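Side-chain contacts in alcohol oxidase (Myceliophthora thermophila, PDB 6F74), which probably oxidises alcohol-type substrates at the expense of molecular oxygen, using the FAD cofactor it binds as a VAO-type flavoprotein: residues 140-145 with 574-579; 314-319 with 335-340; 328-333 with 367-372. All blocks are in the same frame, centred on the assembly; numbering follows the deposited sequence.

Interaction 1. Residues 140-145 with 574-579; sequences LTLNFA and NIFFCR
L142, on helix 135-147, meets I575 and F576 of the loop 574-579 through a single methyl group, CD1. Earlier in the helical segment, T141 turns to the sheet instead: its side chain rests on L152, L171 and L173, and OG1 is bonded to the carbonyl oxygen of D137 one turn back. L142 comes next and carries the contact. Its CB leaves the helix along a line oblique to the loop, and with CG anti to the backbone N (chi1 174°) the branch swings CD1 nearer. There CD1 lies 3.8 Å from I575 CG2. It is also 4.1 Å from F576 CE1, meeting the ring obliquely, and the leucine crosses both partners at about a right angle. A145, nearly one turn further on, directs its CB at the loop but covers little of it; its amide N is bonded to T141 O at 3.0 Å.

I575 and F576 are the middle two residues of a type I beta turn, N574 to F577, closed by F577 N to N574 O at 3.3 Å. D571 fixes the same turn from outside, its OD1 and OD2 accepting the amides of I575 and F576 respectively. I575 directs CG2 at the leucine, while the F576 side chain is about 7 Å from the FAD, which C578 touches directly. The contact thus joins the FAD-binding domain to the berberine-like C-terminal region close to the FAD pocket, the F576 side chain lying about 5 Å from that of T154, an FAD-binding residue. Around it, L152 of strand 152-155 touches L142, A145 and F576 together, while helix 42-52 packs against the helical segment through L140, T141 and F144.

Interaction 2. Residues 314-319 with 335-340; sequences HRLAIA and AVLHQQ
Chi1 angles of 178° in L316 and 173° in L337 set CG of each leucine trans to its own backbone N, extending one side chain from the strand and the other from the helix until they meet tip to tip. The touching atoms are L316 CD2 and L337 CD1, 4.0 Å apart. I318 adds a second, looser touch: its extended chain (chi2 173°) carries CD1 to 4.3 Å from L337 CD1. One helix methyl therefore faces two strand residues, spaced two apart so that both CB atoms point at the helix. The backbones stay well separated, the closest CA pair, I318 and L337, being 10.7 Å apart, and the segments meet through the ends of side chains alone.

The arrangement is a helix, 328-346, packed through apolar side chains on one face of the seven-stranded antiparallel sheet. Y371 of the adjacent strand 370-378 is touched by L316, I318 and L337 alike, which makes its side chain a shared floor for the group, and I405 and L403 border L316 and I318 from strand 403-412. On the helix, H338 and Q339 touch helix 448-458.

All three contacting residues are buried, and every touch between the two segments is carbon to carbon. Cohesion here consequently comes from dispersion and the exclusion of water, and none of the touches between these two segments is directional.

Interaction 3. Residues 328-333 with 367-372; sequences KDLLDA and AHSGYT
L330 lies over the backbone of G370, and its CD2 methyl is equally close, at 3.5 Å, to G370 CA and to G370 N. The other branch touches the same glycine, CD1 standing 4.0 Å from G370 CA. Both methyls thus lie against the same side of G370, at the start of strand 370-378, with CD1 extending along the chain to 4.3 Å from Y371 N. At the other end there is a van der Waals approach, L330 CD2 to S369 OG at 4.0 Å. The leucine reaches this position with CG anti to its backbone N (chi1 176°), and the L330 and G370 CA atoms are only 6.8 Å apart.

The presence of glycine has a separate explanation in its backbone: at phi 140° and psi -169° a CB would be jammed against the carbonyl oxygen of S369, although it would point away from L330.

Further out, S369 is held by E323, whose OE2 bonds the serine OG while OE1 takes the amide of H368, so one carboxylate fixes the loop leading into the strand. G370 is paired with F356 and Y371 with I318 through backbone bonds, and Y371 OH is bonded to H373 ND1.

On the helix, K328 NZ and D332 OD2 form a salt bridge of 2.8 Å, one turn apart, its hydrogen bond weak, while D332 OD1 forms another with R452 of helix 448-458; R452 also bonds K328 O. L331 packs on that same helix.

Chemically, then, a leucine side chain lies against glycine backbone, in van der Waals contact that gives no directional hold. The polar bonds act elsewhere: those of K328, D332 and R452 lie within the helix or tie it to helix 448-458, and E323 holds the loop before the strand.

Overall arrangement
Interactions 2 and 3 form one continuous patch, their centres 9 Å apart, whereas interaction 1 lies on the other side of the chain's centre, its own centre 46 and 48 Å from theirs. Interactions 2 and 3 share helix 328-346 and the seven-stranded antiparallel sheet, in which strands 311-320 and 370-378 are neighbours; A319 CB and A367 CB, 3.9 Å apart, also pack together. Along the chain the segments run 140-145, 314-319, 328-333, 335-340, 367-372 and 574-579, so interactions 2 and 3 interleave, while interaction 1 brackets both. This is consistent with a VAO-type layout, in which the C-terminal region returns to the FAD-binding domain after the chain has built a separate helix-covered sheet.

Interaction 1. Residues 140-145 with 574-579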
loop_
_atom_site.group_PDB
_atom_site.type_symbol
_atom_site.label_atom_id
_atom_site.label_comp_id
_atom_site.label_asym_id
_atom_site.label_seq_id
_atom_site.Cartn_x
_atom_site.Cartn_y
_atom_site.Cartn_z
ATOM N N LEU A 140 -5.013 12.720 24.214
ATOM C CA LEU A 140 -6.070 12.177 25.063
ATOM C C LEU A 140 -6.471 10.733 24.663
ATOM O O LEU A 140 -6.785 9.902 25.528
ATOM C CB LEU A 140 -7.312 13.082 25.057
ATOM C CG LEU A 140 -7.217 14.451 25.738
ATOM C CD1 LEU A 140 -8.289 15.401 25.215
ATOM C CD2 LEU A 140 -7.316 14.306 27.264
ATOM N N THR A 141 -6.433 10.449 23.364
ATOM C CA THR A 141 -6.781 9.138 22.865
ATOM C C THR A 141 -5.710 8.136 23.247
ATOM O O THR A 141 -6.021 7.094 23.818
ATOM C CB THR A 141 -7.022 9.167 21.354
ATOM O OG1 THR A 141 -7.986 10.162 21.082
ATOM C CG2 THR A 141 -7.510 7.792 20.818
ATOM N N LEU A 142 -4.453 8.482 22.977
ATOM C CA LEU A 142 -3.333 7.674 23.396
ATOM C C LEU A 142 -3.448 7.362 24.887
ATOM O O LEU A 142 -3.460 6.183 25.269
ATOM C CB LEU A 142 -2.005 8.368 23.100
ATOM C CG LEU A 142 -0.719 7.701 23.617
ATOM C CD1 LEU A 142 -0.534 6.294 23.063
ATOM C CD2 LEU A 142 0.485 8.540 23.287
ATOM N N ASN A 143 -3.557 8.409 25.706
ATOM C CA ASN A 143 -3.596 8.251 27.159
ATOM C C ASN A 143 -4.765 7.379 27.642
ATOM O O ASN A 143 -4.577 6.516 28.499
ATOM C CB ASN A 143 -3.641 9.627 27.869
ATOM C CG ASN A 143 -2.323 10.387 27.806
ATOM O OD1 ASN A 143 -1.325 9.874 27.337
ATOM N ND2 ASN A 143 -2.315 11.628 28.308
ATOM N N PHE A 144 -5.953 7.612 27.107
ATOM C CA PHE A 144 -7.135 6.818 27.465
ATOM C C PHE A 144 -6.929 5.321 27.115
ATOM O O PHE A 144 -7.283 4.465 27.898
ATOM C CB PHE A 144 -8.403 7.402 26.795
ATOM C CG PHE A 144 -9.690 6.750 27.220
ATOM C CD1 PHE A 144 -10.089 5.524 26.660
ATOM C CD2 PHE A 144 -10.514 7.346 28.157
ATOM C CE1 PHE A 144 -11.268 4.928 27.028
ATOM C CE2 PHE A 144 -11.695 6.745 28.546
ATOM C CZ PHE A 144 -12.078 5.533 27.973
ATOM N N ALA A 145 -6.346 5.017 25.956
ATOM C CA ALA A 145 -6.105 3.618 25.533
ATOM C C ALA A 145 -5.203 2.911 26.521
ATOM O O ALA A 145 -5.483 1.790 26.956
ATOM C CB ALA A 145 -5.461 3.581 24.158
ATOM N N ASN A 574 4.356 -2.033 23.184
ATOM C CA ASN A 574 3.693 -2.328 21.923
ATOM C C ASN A 574 2.279 -1.762 21.911
ATOM O O ASN A 574 1.301 -2.441 21.531
ATOM C CB ASN A 574 3.710 -3.815 21.611
ATOM C CG ASN A 574 3.779 -4.097 20.135
ATOM O OD1 ASN A 574 3.418 -3.253 19.329
ATOM N ND2 ASN A 574 4.315 -5.274 19.764
ATOM N N ILE A 575 2.200 -0.495 22.314
ATOM C CA ILE A 575 0.976 0.250 22.270
ATOM C C ILE A 575 0.481 0.378 20.836
ATOM O O ILE A 575 -0.734 0.473 20.617
ATOM C CB ILE A 575 1.142 1.654 22.946
ATOM C CG1 ILE A 575 1.609 1.517 24.404
ATOM C CG2 ILE A 575 -0.144 2.469 22.890
ATOM C CD1 ILE A 575 0.792 0.565 25.262
ATOM N N PHE A 576 1.407 0.347 19.867
ATOM C CA PHE A 576 1.063 0.502 18.478
ATOM C C PHE A 576 1.099 -0.786 17.683
ATOM O O PHE A 576 1.349 -0.759 16.468
ATOM C CB PHE A 576 1.970 1.559 17.850
ATOM C CG PHE A 576 2.003 2.860 18.606
ATOM C CD1 PHE A 576 0.831 3.518 18.908
ATOM C CD2 PHE A 576 3.201 3.447 18.956
ATOM C CE1 PHE A 576 0.851 4.738 19.585
ATOM C CE2 PHE A 576 3.233 4.642 19.660
ATOM C CZ PHE A 576 2.051 5.301 19.958
ATOM N N PHE A 577 0.805 -1.904 18.348
ATOM C CA PHE A 577 0.738 -3.208 17.704
ATOM C C PHE A 577 -0.017 -3.138 16.396
ATOM O O PHE A 577 -1.096 -2.564 16.337
ATOM C CB PHE A 577 0.059 -4.268 18.570
ATOM C CG PHE A 577 -0.115 -5.587 17.869
ATOM C CD1 PHE A 577 0.924 -6.536 17.867
ATOM C CD2 PHE A 577 -1.255 -5.863 17.152
ATOM C CE1 PHE A 577 0.792 -7.734 17.202
ATOM C CE2 PHE A 577 -1.389 -7.058 16.465
ATOM C CZ PHE A 577 -0.356 -7.988 16.485
ATOM N N CYS A 578 0.577 -3.685 15.347
ATOM C CA CYS A 578 -0.175 -4.017 14.156
ATOM C C CYS A 578 0.305 -5.334 13.575
ATOM O O CYS A 578 1.452 -5.767 13.787
ATOM C CB CYS A 578 -0.199 -2.887 13.110
ATOM S SG CYS A 578 1.354 -1.991 12.901
ATOM N N ARG A 579 -0.634 -5.982 12.900
ATOM C CA ARG A 579 -0.456 -7.292 12.266
ATOM C C ARG A 579 0.709 -7.273 11.252
ATOM O O ARG A 579 0.718 -6.431 10.389
ATOM C CB ARG A 579 -1.776 -7.611 11.537
ATOM C CG ARG A 579 -1.867 -9.034 11.151
ATOM C CD ARG A 579 -3.175 -9.381 10.472
ATOM N NE ARG A 579 -2.884 -10.620 9.749
ATOM C CZ ARG A 579 -2.405 -10.692 8.505
ATOM N NH1 ARG A 579 -2.218 -9.597 7.732
ATOM N NH2 ARG A 579 -2.137 -11.884 8.019
#

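Interaction 2. Residues 314-319 with 335-340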
loop_
_atom_site.group_PDB
_atom_site.type_symbol
_atom_site.label_atom_id
_atom_site.label_comp_id
_atom_site.label_asym_id
_atom_site.label_seq_id
_atom_site.Cartn_x
_atom_site.Cartn_y
_atom_site.Cartn_z
ATOM N N HIS A 314 4.592 5.198 -22.922
ATOM C CA HIS A 314 4.537 4.114 -23.884
ATOM C C HIS A 314 3.395 3.189 -23.527
ATOM O O HIS A 314 3.415 2.593 -22.471
ATOM C CB HIS A 314 5.838 3.306 -23.834
ATOM C CG HIS A 314 5.867 2.138 -24.767
ATOM N ND1 HIS A 314 6.215 0.874 -24.361
ATOM C CD2 HIS A 314 5.627 2.054 -26.100
ATOM C CE1 HIS A 314 6.171 0.056 -25.403
ATOM N NE2 HIS A 314 5.813 0.748 -26.468
ATOM N N ARG A 315 2.405 3.084 -24.398
ATOM C CA ARG A 315 1.300 2.160 -24.184
ATOM C C ARG A 315 1.497 0.907 -25.028
ATOM O O ARG A 315 1.553 0.986 -26.246
ATOM C CB ARG A 315 -0.034 2.854 -24.467
ATOM C CG ARG A 315 -0.383 3.934 -23.416
ATOM C CD ARG A 315 -0.955 3.332 -22.117
ATOM N NE ARG A 315 -1.535 4.386 -21.245
ATOM C CZ ARG A 315 -2.851 4.649 -21.104
ATOM N NH1 ARG A 315 -3.813 3.949 -21.745
ATOM N NH2 ARG A 315 -3.256 5.611 -20.266
ATOM N N LEU A 316 1.603 -0.242 -24.383
ATOM C CA LEU A 316 1.839 -1.503 -25.094
ATOM C C LEU A 316 0.705 -2.447 -24.799
ATOM O O LEU A 316 0.298 -2.545 -23.667
ATOM C CB LEU A 316 3.151 -2.170 -24.640
ATOM C CG LEU A 316 3.516 -3.543 -25.265
ATOM C CD1 LEU A 316 3.892 -3.405 -26.737
ATOM C CD2 LEU A 316 4.663 -4.175 -24.500
ATOM N N ALA A 317 0.238 -3.169 -25.799
ATOM C CA ALA A 317 -0.774 -4.178 -25.602
ATOM C C ALA A 317 -0.485 -5.378 -26.484
ATOM O O ALA A 317 -0.109 -5.232 -27.652
ATOM C CB ALA A 317 -2.154 -3.622 -25.899
ATOM N N ILE A 318 -0.665 -6.549 -25.902
ATOM C CA ILE A 318 -0.313 -7.824 -26.520
ATOM C C ILE A 318 -1.481 -8.770 -26.312
ATOM O O ILE A 318 -1.909 -8.962 -25.172
ATOM C CB ILE A 318 0.916 -8.483 -25.843
ATOM C CG1 ILE A 318 2.082 -7.506 -25.735
ATOM C CG2 ILE A 318 1.292 -9.757 -26.574
ATOM C CD1 ILE A 318 3.258 -7.999 -24.940
ATOM N N ALA A 319 -1.940 -9.389 -27.388
ATOM C CA ALA A 319 -2.989 -10.381 -27.307
ATOM C C ALA A 319 -2.705 -11.541 -28.229
ATOM O O ALA A 319 -2.062 -11.337 -29.260
ATOM C CB ALA A 319 -4.320 -9.764 -27.715
ATOM N N ALA A 335 7.038 -13.853 -20.598
ATOM C CA ALA A 335 8.311 -14.280 -20.055
ATOM C C ALA A 335 9.467 -13.475 -20.671
ATOM O O ALA A 335 10.283 -12.951 -19.938
ATOM C CB ALA A 335 8.514 -15.769 -20.266
ATOM N N VAL A 336 9.499 -13.363 -22.003
ATOM C CA VAL A 336 10.528 -12.580 -22.703
ATOM C C VAL A 336 10.525 -11.133 -22.229
ATOM O O VAL A 336 11.567 -10.562 -21.981
ATOM C CB VAL A 336 10.338 -12.610 -24.253
ATOM C CG1 VAL A 336 11.196 -11.555 -24.953
ATOM C CG2 VAL A 336 10.679 -13.984 -24.811
ATOM N N LEU A 337 9.335 -10.551 -22.128
ATOM C CA LEU A 337 9.159 -9.175 -21.709
ATOM C C LEU A 337 9.740 -8.957 -20.316
ATOM O O LEU A 337 10.410 -7.948 -20.068
ATOM C CB LEU A 337 7.668 -8.787 -21.728
ATOM C CG LEU A 337 7.271 -7.415 -21.168
ATOM C CD1 LEU A 337 6.061 -6.849 -21.903
ATOM C CD2 LEU A 337 6.960 -7.436 -19.663
ATOM N N HIS A 338 9.446 -9.882 -19.404
ATOM C CA HIS A 338 10.024 -9.820 -18.067
ATOM C C HIS A 338 11.560 -9.774 -18.129
ATOM O O HIS A 338 12.179 -9.006 -17.403
ATOM C CB HIS A 338 9.540 -10.969 -17.164
ATOM C CG HIS A 338 8.201 -10.722 -16.534
ATOM N ND1 HIS A 338 7.035 -10.630 -17.258
ATOM C CD2 HIS A 338 7.846 -10.583 -15.237
ATOM C CE1 HIS A 338 6.025 -10.412 -16.439
ATOM N NE2 HIS A 338 6.489 -10.375 -15.205
ATOM N N GLN A 339 12.157 -10.573 -19.006
ATOM C CA GLN A 339 13.623 -10.551 -19.190
ATOM C C GLN A 339 14.190 -9.218 -19.694
ATOM O O GLN A 339 15.386 -8.965 -19.521
ATOM C CB GLN A 339 14.065 -11.640 -20.163
ATOM C CG GLN A 339 13.802 -13.062 -19.713
ATOM C CD GLN A 339 14.410 -14.057 -20.687
ATOM O OE1 GLN A 339 13.885 -14.264 -21.766
ATOM N NE2 GLN A 339 15.508 -14.673 -20.302
ATOM N N GLN A 340 13.360 -8.409 -20.361
ATOM C CA GLN A 340 13.794 -7.130 -20.898
ATOM C C GLN A 340 13.688 -5.972 -19.899
ATOM O O GLN A 340 14.206 -4.873 -20.169
ATOM C CB GLN A 340 12.982 -6.769 -22.131
ATOM C CG GLN A 340 13.027 -7.774 -23.249
ATOM C CD GLN A 340 14.456 -8.124 -23.654
ATOM O OE1 GLN A 340 15.308 -7.244 -23.814
ATOM N NE2 GLN A 340 14.721 -9.407 -23.796
#

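Interaction 3. Residues 328-333 with 367-372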
loop_
_atom_site.group_PDB
_atom_site.type_symbol
_atom_site.label_atom_id
_atom_site.label_comp_id
_atom_site.label_asym_id
_atom_site.label_seq_id
_atom_site.Cartn_x
_atom_site.Cartn_y
_atom_site.Cartn_z
ATOM N N LYS A 328 -0.057 -20.534 -24.618
ATOM C CA LYS A 328 1.381 -20.769 -24.627
ATOM C C LYS A 328 2.159 -19.562 -25.219
ATOM O O LYS A 328 3.086 -19.090 -24.578
ATOM C CB LYS A 328 1.701 -22.059 -25.349
ATOM C CG LYS A 328 3.151 -22.473 -25.195
ATOM C CD LYS A 328 3.493 -23.682 -26.052
ATOM C CE LYS A 328 5.010 -23.865 -26.127
ATOM N NZ LYS A 328 5.732 -22.638 -26.618
ATOM N N ASP A 329 1.741 -19.071 -26.397
ATOM C CA ASP A 329 2.484 -17.992 -27.066
ATOM C C ASP A 329 2.460 -16.654 -26.318
ATOM O O ASP A 329 3.469 -15.973 -26.233
ATOM C CB ASP A 329 1.949 -17.741 -28.487
ATOM C CG ASP A 329 2.091 -18.940 -29.401
ATOM O OD1 ASP A 329 3.104 -19.657 -29.391
ATOM O OD2 ASP A 329 1.138 -19.155 -30.143
ATOM N N LEU A 330 1.294 -16.297 -25.784
ATOM C CA LEU A 330 1.153 -15.109 -24.940
ATOM C C LEU A 330 2.092 -15.134 -23.759
ATOM O O LEU A 330 2.747 -14.138 -23.433
ATOM C CB LEU A 330 -0.290 -14.950 -24.421
ATOM C CG LEU A 330 -0.473 -13.767 -23.441
ATOM C CD1 LEU A 330 -0.124 -12.446 -24.139
ATOM C CD2 LEU A 330 -1.860 -13.731 -22.862
ATOM N N LEU A 331 2.130 -16.261 -23.091
ATOM C CA LEU A 331 2.958 -16.399 -21.890
ATOM C C LEU A 331 4.429 -16.488 -22.244
ATOM O O LEU A 331 5.248 -16.013 -21.477
ATOM C CB LEU A 331 2.507 -17.593 -21.034
ATOM C CG LEU A 331 1.108 -17.572 -20.390
ATOM C CD1 LEU A 331 0.945 -18.620 -19.301
ATOM C CD2 LEU A 331 0.719 -16.225 -19.796
ATOM N N ASP A 332 4.778 -17.056 -23.403
ATOM C CA ASP A 332 6.171 -17.031 -23.883
ATOM C C ASP A 332 6.642 -15.566 -23.975
ATOM O O ASP A 332 7.718 -15.220 -23.494
ATOM C CB ASP A 332 6.326 -17.702 -25.270
ATOM C CG ASP A 332 6.147 -19.247 -25.229
ATOM O OD1 ASP A 332 5.923 -19.833 -24.158
ATOM O OD2 ASP A 332 6.244 -19.878 -26.291
ATOM N N ALA A 333 5.816 -14.720 -24.596
ATOM C CA ALA A 333 6.150 -13.323 -24.834
ATOM C C ALA A 333 6.212 -12.534 -23.532
ATOM O O ALA A 333 7.035 -11.656 -23.403
ATOM C CB ALA A 333 5.140 -12.701 -25.784
ATOM N N ALA A 367 -9.642 -10.157 -27.566
ATOM C CA ALA A 367 -9.189 -11.363 -26.873
ATOM C C ALA A 367 -9.512 -11.275 -25.388
ATOM O O ALA A 367 -9.355 -10.217 -24.762
ATOM C CB ALA A 367 -7.691 -11.535 -27.069
ATOM N N HIS A 368 -9.953 -12.401 -24.824
ATOM C CA HIS A 368 -10.246 -12.491 -23.378
ATOM C C HIS A 368 -8.977 -12.853 -22.583
ATOM O O HIS A 368 -9.005 -13.694 -21.662
ATOM C CB HIS A 368 -11.361 -13.529 -23.110
ATOM C CG HIS A 368 -12.701 -13.170 -23.685
ATOM N ND1 HIS A 368 -12.851 -12.465 -24.861
ATOM C CD2 HIS A 368 -13.958 -13.421 -23.246
ATOM C CE1 HIS A 368 -14.135 -12.290 -25.120
ATOM N NE2 HIS A 368 -14.828 -12.822 -24.133
ATOM N N SER A 369 -7.867 -12.207 -22.931
ATOM C CA SER A 369 -6.579 -12.414 -22.260
ATOM C C SER A 369 -5.573 -11.413 -22.848
ATOM O O SER A 369 -5.862 -10.718 -23.829
ATOM C CB SER A 369 -6.045 -13.838 -22.484
ATOM O OG SER A 369 -5.760 -14.038 -23.835
ATOM N N GLY A 370 -4.396 -11.359 -22.252
ATOM C CA GLY A 370 -3.329 -10.533 -22.776
ATOM C C GLY A 370 -2.526 -9.803 -21.734
ATOM O O GLY A 370 -2.632 -10.068 -20.541
ATOM N N TYR A 371 -1.709 -8.884 -22.234
ATOM C CA TYR A 371 -0.801 -8.088 -21.428
ATOM C C TYR A 371 -0.970 -6.663 -21.883
ATOM O O TYR A 371 -1.025 -6.406 -23.085
ATOM C CB TYR A 371 0.670 -8.497 -21.684
ATOM C CG TYR A 371 1.680 -7.522 -21.102
ATOM C CD1 TYR A 371 2.001 -6.305 -21.750
ATOM C CD2 TYR A 371 2.301 -7.791 -19.882
ATOM C CE1 TYR A 371 2.906 -5.403 -21.173
ATOM C CE2 TYR A 371 3.195 -6.900 -19.317
ATOM C CZ TYR A 371 3.504 -5.719 -19.963
ATOM O OH TYR A 371 4.429 -4.891 -19.375
ATOM N N THR A 372 -0.976 -5.736 -20.935
ATOM C CA THR A 372 -1.002 -4.331 -21.262
ATOM C C THR A 372 -0.116 -3.574 -20.304
ATOM O O THR A 372 0.064 -3.995 -19.170
ATOM C CB THR A 372 -2.449 -3.753 -21.242
ATOM O OG1 THR A 372 -2.425 -2.493 -21.883
ATOM C CG2 THR A 372 -2.984 -3.577 -19.874
#